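Local atomic coordinates of membrane protein (Acinetobacter baumannii AB307-0294, PDB entry 5DL5), a protein that forms an OprD-family beta-barrel in the outer membrane and probably admits small solutes, including some antibiotics. Residues M323-G328 and G410-D415; Q373-F378 and Y401-D406; H330-Q335 and Y359-K364. All coordinates share one frame; numbering follows the deposited sequence.

Contact 1: M323-G328 and G410-D415; sequences MSDFIG and GAYIGD. With C8E ((hydroxyethyloxy)tri(ethyloxy)octane), chain B.
Two loops of the OprD-type beta-barrel meet here: segment 323-328 belongs to the long connection between strands 289-300 and 332-341, while the loop holding 410-415 leads from strand 394-404 into strand 416-428. The long connection turns back against strands 371-384 and 394-404, and Tyr412 reaches it from the other loop. With CG anti to the backbone N (chi1 -172°), the phenol points at the Ser324-Asp325 peptide. Its OH accepts an almost straight hydrogen bond from Asp325 N (3.0 Å, 176° at the hydrogen), near the plane of the ring. A long, flat side chain with a polar tip suits this place, because it spans the gap between backbones and satisfies a buried amide. Ser324 OG lies at the ring edge, 3.4 Å from Tyr412 CE2. The same oxygen closes an ST turn by accepting from Phe326 N at 3.2 Å, and it is also hydrogen-bonded to Glu374 OE2. Ile327 crosses the phenol at about a right angle, CD1 coming obliquely to 4.0 Å from Tyr412 CE1. The carboxylate of Asp325 is hydrogen-bonded by Ser321 OG and Tyr306 OH. Toward the detergent the contact turns apolar. Met323, extended until it bends at the sulfur, crosses Ile413 obliquely and sets CE 4.0 Å from Ile413 CG2. Gly414 follows with backbone angles that call for glycine. The other branch of Ile413 ends between protein and detergent: CD1 packs 3.8 Å from Met323 O and 3.9 Å from C17 of the bound C8E.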
loop_
_atom_site.group_PDB
_atom_site.type_symbol
_atom_site.label_atom_id
_atom_site.label_comp_id
_atom_site.label_asym_id
_atom_site.label_seq_id
_atom_site.Cartn_x
_atom_site.Cartn_y
_atom_site.Cartn_z
ATOM N N MET A 323 -3.493 -0.614 -11.496
ATOM C CA MET A 323 -3.724 -2.052 -11.389
ATOM C C MET A 323 -2.340 -2.705 -11.560
ATOM O O MET A 323 -1.937 -3.488 -10.743
ATOM C CB MET A 323 -4.709 -2.593 -12.388
ATOM C CG MET A 323 -4.752 -4.121 -12.241
ATOM S SD MET A 323 -5.807 -4.850 -13.466
ATOM C CE MET A 323 -4.873 -4.643 -14.957
ATOM N N SER A 324 -1.594 -2.372 -12.627
ATOM C CA SER A 324 -0.197 -2.795 -12.708
ATOM C C SER A 324 0.688 -1.847 -11.977
ATOM O O SER A 324 0.422 -0.646 -11.917
ATOM C CB SER A 324 0.280 -2.863 -14.198
ATOM O OG SER A 324 1.657 -3.046 -14.254
ATOM N N ASP A 325 1.779 -2.360 -11.424
ATOM C CA ASP A 325 2.728 -1.511 -10.726
ATOM C C ASP A 325 3.967 -1.187 -11.531
ATOM O O ASP A 325 4.877 -0.498 -10.991
ATOM C CB ASP A 325 3.157 -2.173 -9.467
ATOM C CG ASP A 325 2.021 -2.196 -8.428
ATOM O OD1 ASP A 325 1.359 -1.177 -8.191
ATOM O OD2 ASP A 325 1.896 -3.230 -7.812
ATOM N N PHE A 326 4.079 -1.663 -12.761
ATOM C CA PHE A 326 5.240 -1.201 -13.645
ATOM C C PHE A 326 6.583 -1.508 -12.982
ATOM O O PHE A 326 7.486 -0.723 -12.897
ATOM C CB PHE A 326 5.077 0.261 -14.137
ATOM C CG PHE A 326 3.797 0.428 -14.994
ATOM C CD1 PHE A 326 2.550 0.594 -14.396
ATOM C CD2 PHE A 326 3.838 0.301 -16.381
ATOM C CE1 PHE A 326 1.357 0.619 -15.181
ATOM C CE2 PHE A 326 2.678 0.375 -17.198
ATOM C CZ PHE A 326 1.424 0.458 -16.571
ATOM N N ILE A 327 6.669 -2.784 -12.607
ATOM C CA ILE A 327 7.732 -3.327 -11.703
ATOM C C ILE A 327 8.419 -4.489 -12.319
ATOM O O ILE A 327 9.173 -5.147 -11.663
ATOM C CB ILE A 327 7.138 -3.834 -10.334
ATOM C CG1 ILE A 327 5.991 -4.852 -10.587
ATOM C CG2 ILE A 327 6.891 -2.661 -9.421
ATOM C CD1 ILE A 327 5.445 -5.524 -9.312
ATOM N N GLY A 328 8.278 -4.716 -13.592
ATOM C CA GLY A 328 9.000 -5.753 -14.288
ATOM C C GLY A 328 10.518 -5.493 -14.353
ATOM O O GLY A 328 11.031 -4.368 -14.185
ATOM N N GLY A 410 0.504 -14.406 -18.401
ATOM C CA GLY A 410 0.512 -15.214 -17.195
ATOM C C GLY A 410 1.753 -14.913 -16.346
ATOM O O GLY A 410 1.684 -15.017 -15.133
ATOM N N ALA A 411 2.866 -14.474 -16.953
ATOM C CA ALA A 411 3.957 -13.913 -16.159
ATOM C C ALA A 411 3.588 -12.776 -15.245
ATOM O O ALA A 411 4.380 -12.529 -14.370
ATOM C CB ALA A 411 5.163 -13.525 -16.987
ATOM N N TYR A 412 2.435 -12.081 -15.400
ATOM C CA TYR A 412 2.135 -10.949 -14.516
ATOM C C TYR A 412 0.638 -10.829 -14.279
ATOM O O TYR A 412 0.148 -11.534 -13.455
ATOM C CB TYR A 412 2.770 -9.630 -14.988
ATOM C CG TYR A 412 2.653 -8.462 -14.007
ATOM C CD1 TYR A 412 3.173 -8.544 -12.709
ATOM C CD2 TYR A 412 1.993 -7.341 -14.345
ATOM C CE1 TYR A 412 3.061 -7.505 -11.832
ATOM C CE2 TYR A 412 1.851 -6.312 -13.476
ATOM C CZ TYR A 412 2.364 -6.384 -12.225
ATOM O OH TYR A 412 2.253 -5.293 -11.476
ATOM N N ILE A 413 -0.106 -10.040 -15.017
ATOM C CA ILE A 413 -1.563 -9.953 -14.870
ATOM C C ILE A 413 -2.239 -10.418 -16.112
ATOM O O ILE A 413 -3.102 -11.240 -16.082
ATOM C CB ILE A 413 -1.992 -8.486 -14.550
ATOM C CG1 ILE A 413 -1.458 -8.089 -13.118
ATOM C CG2 ILE A 413 -3.502 -8.372 -14.558
ATOM C CD1 ILE A 413 -1.486 -6.575 -12.834
ATOM N N GLY A 414 -1.870 -9.912 -17.274
ATOM C CA GLY A 414 -2.584 -10.412 -18.465
ATOM C C GLY A 414 -3.596 -9.333 -18.906
ATOM O O GLY A 414 -3.977 -8.490 -18.083
ATOM N N ASP A 415 -4.043 -9.367 -20.186
ATOM C CA ASP A 415 -4.982 -8.357 -20.630
ATOM C C ASP A 415 -6.249 -8.382 -19.750
ATOM O O ASP A 415 -6.797 -9.486 -19.523
ATOM C CB ASP A 415 -5.420 -8.596 -22.055
ATOM C CG ASP A 415 -4.312 -8.378 -23.062
ATOM O OD1 ASP A 415 -3.202 -8.000 -22.738
ATOM O OD2 ASP A 415 -4.604 -8.526 -24.209
HETATM C C6 C8E B . -4.841 -15.984 -4.101
HETATM C C7 C8E B . -5.921 -15.117 -4.809
HETATM C C8 C8E B . -5.886 -15.105 -6.356
HETATM O O9 C8E B . -6.264 -13.824 -6.978
HETATM C C10 C8E B . -5.168 -13.400 -7.781
HETATM C C11 C8E B . -4.153 -12.630 -6.917
HETATM O O12 C8E B . -3.328 -11.796 -7.701
HETATM C C13 C8E B . -3.964 -10.733 -8.425
HETATM C C14 C8E B . -3.919 -9.450 -7.638
HETATM O O15 C8E B . -3.428 -8.328 -8.368
HETATM C C16 C8E B . -2.141 -8.414 -8.997
HETATM C C17 C8E B . -1.586 -6.993 -8.914
HETATM O O18 C8E B . -2.747 -6.108 -8.904
HETATM C C19 C8E B . -2.617 -4.949 -8.070
HETATM C C20 C8E B . -3.834 -4.063 -8.280
HETATM O O21 C8E B . -3.786 -2.708 -7.748
#

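Contact 2: Q373-F378 and Y401-D406; sequences QEREFF and YYRASD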
loop_
_atom_site.group_PDB
_atom_site.type_symbol
_atom_site.label_atom_id
_atom_site.label_comp_id
_atom_site.label_asym_id
_atom_site.label_seq_id
_atom_site.Cartn_x
_atom_site.Cartn_y
_atom_site.Cartn_z
ATOM N N GLN A 373 6.107 -5.240 -23.092
ATOM C CA GLN A 373 5.483 -3.941 -22.845
ATOM C C GLN A 373 4.123 -4.125 -22.230
ATOM O O GLN A 373 3.506 -5.139 -22.408
ATOM C CB GLN A 373 5.231 -3.215 -24.227
ATOM C CG GLN A 373 6.500 -3.014 -24.975
ATOM C CD GLN A 373 6.292 -2.789 -26.422
ATOM O OE1 GLN A 373 6.585 -1.735 -26.912
ATOM N NE2 GLN A 373 5.781 -3.803 -27.128
ATOM N N GLU A 374 3.641 -3.058 -21.621
ATOM C CA GLU A 374 2.315 -3.029 -21.080
ATOM C C GLU A 374 1.811 -1.585 -21.076
ATOM O O GLU A 374 2.616 -0.634 -21.097
ATOM C CB GLU A 374 2.324 -3.536 -19.636
ATOM C CG GLU A 374 3.156 -2.719 -18.672
ATOM C CD GLU A 374 3.186 -3.315 -17.214
ATOM O OE1 GLU A 374 4.162 -3.114 -16.460
ATOM O OE2 GLU A 374 2.194 -3.989 -16.773
ATOM N N ARG A 375 0.494 -1.444 -21.112
ATOM C CA ARG A 375 -0.091 -0.173 -20.867
ATOM C C ARG A 375 -1.423 -0.243 -20.144
ATOM O O ARG A 375 -2.183 -1.188 -20.324
ATOM C CB ARG A 375 -0.355 0.524 -22.234
ATOM C CG ARG A 375 -1.477 -0.042 -23.000
ATOM C CD ARG A 375 -1.591 0.689 -24.341
ATOM N NE ARG A 375 -2.731 0.155 -25.006
ATOM C CZ ARG A 375 -2.714 -0.821 -25.899
ATOM N NH1 ARG A 375 -1.553 -1.357 -26.312
ATOM N NH2 ARG A 375 -3.883 -1.262 -26.373
ATOM N N GLU A 376 -1.714 0.874 -19.495
ATOM C CA GLU A 376 -2.866 1.001 -18.692
ATOM C C GLU A 376 -3.496 2.363 -18.820
ATOM O O GLU A 376 -2.815 3.383 -18.657
ATOM C CB GLU A 376 -2.511 0.760 -17.185
ATOM C CG GLU A 376 -3.757 0.536 -16.344
ATOM C CD GLU A 376 -3.473 0.125 -14.884
ATOM O OE1 GLU A 376 -4.422 0.311 -14.062
ATOM O OE2 GLU A 376 -2.352 -0.386 -14.521
ATOM N N PHE A 377 -4.764 2.351 -19.128
ATOM C CA PHE A 377 -5.673 3.523 -19.088
ATOM C C PHE A 377 -6.607 3.452 -17.832
ATOM O O PHE A 377 -7.399 2.496 -17.652
ATOM C CB PHE A 377 -6.532 3.650 -20.366
ATOM C CG PHE A 377 -7.363 4.944 -20.423
ATOM C CD1 PHE A 377 -6.809 6.203 -20.069
ATOM C CD2 PHE A 377 -8.750 4.935 -20.839
ATOM C CE1 PHE A 377 -7.589 7.377 -20.125
ATOM C CE2 PHE A 377 -9.506 6.120 -20.921
ATOM C CZ PHE A 377 -8.944 7.322 -20.579
ATOM N N PHE A 378 -6.452 4.426 -16.951
ATOM C CA PHE A 378 -7.132 4.405 -15.635
ATOM C C PHE A 378 -8.104 5.595 -15.523
ATOM O O PHE A 378 -7.742 6.759 -15.944
ATOM C CB PHE A 378 -6.004 4.547 -14.586
ATOM C CG PHE A 378 -6.530 4.783 -13.160
ATOM C CD1 PHE A 378 -6.946 3.687 -12.388
ATOM C CD2 PHE A 378 -6.614 6.051 -12.616
ATOM C CE1 PHE A 378 -7.414 3.899 -11.067
ATOM C CE2 PHE A 378 -7.169 6.266 -11.343
ATOM C CZ PHE A 378 -7.511 5.199 -10.557
ATOM N N TYR A 401 -8.303 -0.176 -18.041
ATOM C CA TYR A 401 -8.236 -0.959 -19.277
ATOM C C TYR A 401 -6.709 -1.263 -19.489
ATOM O O TYR A 401 -5.903 -0.323 -19.630
ATOM C CB TYR A 401 -8.996 -0.244 -20.450
ATOM C CG TYR A 401 -8.739 -0.804 -21.884
ATOM C CD1 TYR A 401 -7.688 -0.289 -22.632
ATOM C CD2 TYR A 401 -9.571 -1.736 -22.512
ATOM C CE1 TYR A 401 -7.367 -0.719 -23.902
ATOM C CE2 TYR A 401 -9.279 -2.161 -23.838
ATOM C CZ TYR A 401 -8.130 -1.656 -24.506
ATOM O OH TYR A 401 -7.697 -1.959 -25.817
ATOM N N TYR A 402 -6.327 -2.549 -19.375
ATOM C CA TYR A 402 -4.968 -2.917 -19.305
ATOM C C TYR A 402 -4.618 -3.896 -20.404
ATOM O O TYR A 402 -5.364 -4.859 -20.624
ATOM C CB TYR A 402 -4.646 -3.498 -17.947
ATOM C CG TYR A 402 -3.276 -4.115 -17.840
ATOM C CD1 TYR A 402 -2.165 -3.320 -17.529
ATOM C CD2 TYR A 402 -3.077 -5.467 -18.070
ATOM C CE1 TYR A 402 -0.903 -3.847 -17.415
ATOM C CE2 TYR A 402 -1.798 -6.026 -18.042
ATOM C CZ TYR A 402 -0.710 -5.206 -17.674
ATOM O OH TYR A 402 0.549 -5.684 -17.594
ATOM N N ARG A 403 -3.492 -3.632 -21.116
ATOM C CA ARG A 403 -3.057 -4.509 -22.156
ATOM C C ARG A 403 -1.549 -4.742 -22.088
ATOM O O ARG A 403 -0.838 -3.847 -21.771
ATOM C CB ARG A 403 -3.407 -3.947 -23.567
ATOM C CG ARG A 403 -4.907 -3.883 -23.922
ATOM C CD ARG A 403 -5.628 -5.213 -23.931
ATOM N NE ARG A 403 -7.100 -5.089 -24.133
ATOM C CZ ARG A 403 -8.020 -4.867 -23.189
ATOM N NH1 ARG A 403 -7.697 -4.704 -21.917
ATOM N NH2 ARG A 403 -9.312 -4.821 -23.518
ATOM N N ALA A 404 -1.073 -5.917 -22.518
ATOM C CA ALA A 404 0.334 -6.197 -22.417
ATOM C C ALA A 404 0.741 -7.044 -23.581
ATOM O O ALA A 404 -0.115 -7.677 -24.211
ATOM C CB ALA A 404 0.626 -6.870 -21.071
ATOM N N SER A 405 2.024 -7.096 -23.877
ATOM C CA SER A 405 2.443 -8.034 -24.975
ATOM C C SER A 405 2.230 -9.523 -24.622
ATOM O O SER A 405 1.947 -9.915 -23.458
ATOM C CB SER A 405 3.906 -7.830 -25.481
ATOM O OG SER A 405 4.763 -7.522 -24.516
ATOM N N ASP A 406 2.383 -10.347 -25.620
ATOM C CA ASP A 406 2.182 -11.812 -25.501
ATOM C C ASP A 406 3.006 -12.478 -24.372
ATOM O O ASP A 406 2.480 -13.399 -23.689
ATOM C CB ASP A 406 2.598 -12.517 -26.788
ATOM C CG ASP A 406 1.769 -12.123 -27.915
ATOM O OD1 ASP A 406 0.693 -11.593 -27.596
ATOM O OD2 ASP A 406 2.134 -12.379 -29.112
#
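Glu374 holds CG in the crowded position between its backbone N and carbonyl carbon (chi1 62°) and then runs extended, while Tyr402 sets its ring anti to the backbone N (chi1 171°). The phenol thus slants past its direct neighbour Glu376 to Glu374, and Tyr402 OH donates a very short hydrogen bond of 2.5 Å to Glu374 OE2. The acceptor lies in the ring plane and uses its anti lone pair, with carboxylate and ring turned 77° apart; this buried acid-tyrosine pair is a feature of this hairpin. On the other face, Arg375 likewise starts from the crowded position, which lays its guanidinium across Arg403, with NH2 3.7 Å from Arg403 CG. Arg403 bends away at chi2, so Arg375 lies against its CB and CG and the like charges stay apart. Arg403 NH1 meets Tyr402 O from above the carbonyl plane at 2.7 Å and also bonds Asn417 OD1. Paired backbone bonds join Arg375 to Arg403 (N to O 2.8 Å) and Phe377 to Tyr401. Where the second strand ends, Ser405 OG replaces a carbonyl, accepting from Gln373 N at 3.0 Å. The alternating hydrogen-bonded and non-hydrogen-bonded pairs are those of an antiparallel beta hairpin, the repeating element of a porin barrel wall.

Contact 3: H330-Q335 and Y359-K364; sequences HEKSAQ and YGWDIK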
loop_
_atom_site.group_PDB
_atom_site.type_symbol
_atom_site.label_atom_id
_atom_site.label_comp_id
_atom_site.label_asym_id
_atom_site.label_seq_id
_atom_site.Cartn_x
_atom_site.Cartn_y
_atom_site.Cartn_z
ATOM N N HIS A 330 13.936 -4.712 -15.478
ATOM C CA HIS A 330 14.443 -3.651 -16.452
ATOM C C HIS A 330 13.364 -2.758 -16.970
ATOM O O HIS A 330 13.610 -2.037 -17.889
ATOM C CB HIS A 330 15.207 -4.309 -17.631
ATOM C CG HIS A 330 16.638 -4.581 -17.320
ATOM N ND1 HIS A 330 17.047 -5.412 -16.270
ATOM C CD2 HIS A 330 17.779 -4.063 -17.862
ATOM C CE1 HIS A 330 18.377 -5.431 -16.210
ATOM N NE2 HIS A 330 18.842 -4.614 -17.153
ATOM N N GLU A 331 12.113 -2.813 -16.408
ATOM C CA GLU A 331 11.026 -2.086 -17.011
ATOM C C GLU A 331 11.197 -0.580 -16.832
ATOM O O GLU A 331 11.432 -0.069 -15.722
ATOM C CB GLU A 331 9.673 -2.512 -16.399
ATOM C CG GLU A 331 8.494 -1.864 -17.091
ATOM C CD GLU A 331 7.143 -2.320 -16.639
ATOM O OE1 GLU A 331 7.078 -3.116 -15.702
ATOM O OE2 GLU A 331 6.154 -1.814 -17.233
ATOM N N LYS A 332 11.037 0.130 -17.922
ATOM C CA LYS A 332 10.856 1.571 -17.865
ATOM C C LYS A 332 9.389 1.962 -18.024
ATOM O O LYS A 332 8.716 1.295 -18.755
ATOM C CB LYS A 332 11.668 2.235 -19.003
ATOM C CG LYS A 332 13.159 1.955 -18.963
ATOM C CD LYS A 332 13.765 2.612 -20.208
ATOM C CE LYS A 332 15.194 3.052 -20.090
ATOM N NZ LYS A 332 15.987 1.859 -20.373
ATOM N N SER A 333 8.927 3.116 -17.464
ATOM C CA SER A 333 7.559 3.497 -17.770
ATOM C C SER A 333 7.339 5.009 -17.615
ATOM O O SER A 333 8.114 5.724 -16.943
ATOM C CB SER A 333 6.566 2.738 -16.824
ATOM O OG SER A 333 6.857 2.996 -15.454
ATOM N N ALA A 334 6.303 5.494 -18.290
ATOM C CA ALA A 334 6.017 6.918 -18.359
ATOM C C ALA A 334 4.520 7.098 -18.223
ATOM O O ALA A 334 3.759 6.300 -18.767
ATOM C CB ALA A 334 6.486 7.497 -19.677
ATOM N N GLN A 335 4.136 8.114 -17.460
ATOM C CA GLN A 335 2.790 8.387 -17.185
ATOM C C GLN A 335 2.447 9.842 -17.430
ATOM O O GLN A 335 3.192 10.737 -17.073
ATOM C CB GLN A 335 2.513 8.106 -15.688
ATOM C CG GLN A 335 1.200 8.670 -15.152
ATOM C CD GLN A 335 0.783 8.312 -13.700
ATOM O OE1 GLN A 335 -0.349 8.564 -13.331
ATOM N NE2 GLN A 335 1.713 7.728 -12.871
ATOM N N TYR A 359 2.558 3.799 -19.748
ATOM C CA TYR A 359 3.100 2.913 -20.814
ATOM C C TYR A 359 4.415 2.410 -20.278
ATOM O O TYR A 359 5.300 3.254 -19.903
ATOM C CB TYR A 359 3.264 3.722 -22.128
ATOM C CG TYR A 359 3.808 2.902 -23.228
ATOM C CD1 TYR A 359 3.035 1.874 -23.855
ATOM C CD2 TYR A 359 5.101 3.096 -23.654
ATOM C CE1 TYR A 359 3.588 1.068 -24.852
ATOM C CE2 TYR A 359 5.671 2.320 -24.620
ATOM C CZ TYR A 359 4.954 1.297 -25.220
ATOM O OH TYR A 359 5.626 0.614 -26.207
ATOM N N GLY A 360 4.619 1.103 -20.374
ATOM C CA GLY A 360 5.795 0.430 -19.823
ATOM C C GLY A 360 6.450 -0.368 -20.897
ATOM O O GLY A 360 5.750 -0.951 -21.716
ATOM N N TRP A 361 7.802 -0.470 -20.872
ATOM C CA TRP A 361 8.496 -1.200 -21.910
ATOM C C TRP A 361 9.826 -1.722 -21.448
ATOM O O TRP A 361 10.225 -1.406 -20.330
ATOM C CB TRP A 361 8.673 -0.266 -23.154
ATOM C CG TRP A 361 9.624 0.849 -23.017
ATOM C CD1 TRP A 361 10.970 0.827 -23.386
ATOM C CD2 TRP A 361 9.388 2.151 -22.428
ATOM N NE1 TRP A 361 11.553 2.031 -23.054
ATOM C CE2 TRP A 361 10.596 2.846 -22.465
ATOM C CE3 TRP A 361 8.275 2.779 -21.821
ATOM C CZ2 TRP A 361 10.697 4.175 -22.032
ATOM C CZ3 TRP A 361 8.434 4.143 -21.340
ATOM C CH2 TRP A 361 9.618 4.767 -21.429
ATOM N N ASP A 362 10.576 -2.397 -22.315
ATOM C CA ASP A 362 11.901 -2.929 -21.888
ATOM C C ASP A 362 11.774 -4.020 -20.768
ATOM O O ASP A 362 12.695 -4.245 -19.986
ATOM C CB ASP A 362 12.857 -1.837 -21.376
ATOM C CG ASP A 362 13.763 -1.199 -22.518
ATOM O OD1 ASP A 362 13.673 -1.582 -23.700
ATOM O OD2 ASP A 362 14.527 -0.322 -22.104
ATOM N N ILE A 363 10.651 -4.675 -20.694
ATOM C CA ILE A 363 10.450 -5.676 -19.648
ATOM C C ILE A 363 11.090 -6.967 -20.133
ATOM O O ILE A 363 10.826 -7.453 -21.293
ATOM C CB ILE A 363 8.988 -5.982 -19.417
ATOM C CG1 ILE A 363 8.233 -4.762 -19.001
ATOM C CG2 ILE A 363 8.888 -7.144 -18.381
ATOM C CD1 ILE A 363 6.733 -4.923 -19.232
ATOM N N LYS A 364 11.998 -7.471 -19.279
ATOM C CA LYS A 364 12.659 -8.752 -19.495
ATOM C C LYS A 364 11.857 -9.892 -18.920
ATOM O O LYS A 364 11.581 -9.877 -17.764
ATOM C CB LYS A 364 14.033 -8.854 -18.822
ATOM C CG LYS A 364 15.142 -8.055 -19.452
ATOM C CD LYS A 364 16.487 -8.560 -18.954
ATOM C CE LYS A 364 17.561 -7.509 -19.257
ATOM N NZ LYS A 364 18.954 -7.981 -18.868
#
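Lys332 crosses obliquely over Trp361, its aliphatic chain lying on the indole. Lys332 CB sits over the six-membered ring, 3.8 Å from its centroid, in a CH-pi contact, and CD follows 3.7 Å from Trp361 NE1. The tryptophan presents this face because its CG takes the crowded position between backbone N and carbonyl carbon, folding the ring back across the neighbouring strand. Lysine suits the place by having methylenes for the ring and a charge beyond it: a bend at chi4 (84°) brings NZ to Asp362 OD2, a salt bridge of 3.1 Å met nearly along the C-O axis. His330 and Lys364 run side by side in the same direction, and Lys364 CE stands almost exactly over the imidazole, 3.5 Å from its centroid and 5° off the normal.

On the side of Gly360, Glu331 and Ile363 also point the same way, with Glu331 CG 3.5 Å from Ile363 CG1. The extended glutamate delivers OE2 to 3.4 Å from Gly360 CA; glycine suits the place, since a CB would collide with OE2 where it now lies. Glu331 OE1 accepts from Gly328 N. OE2 closely approaches Glu374 OE1, and the closeness of two buried carboxylates would probably raise the pKa of one, so that it may be protonated.

Between these side chains the backbone ladder is regular: Lys332 pairs with Trp361 (N to O 3.0 Å) and Ala334 with Tyr359. Asp362 breaks the regularity. It adopts a left-handed backbone conformation, and together with Ile363 faces the single residue Ala372 on the following strand. That is a G1 beta bulge, here near the end of a hairpin strand in an antiparallel barrel wall.

In the fold
Contacts 2 and 3 are neighbouring hairpin ladders of the barrel wall, joined where strands 351-365 and 371-384 pair, as in the backbone bond from Gly360 N to Glu374 O. Contact 1 is the buried one: no strand takes part, and its two loops enclose both hairpins along the chain. Its Ser324 backbone N bonds Glu376 of contact 2, and Phe326 packs on Ser333 and Glu331 of contact 3, so the loop covers the acidic side of both ladders. The chemistry follows this placement. A single straight phenol-to-amide bond and apolar contacts serve contact 1, whereas the ladders carry buried acids toward the loop and more exposed aromatic residues, lysine and arginine on the opposite face.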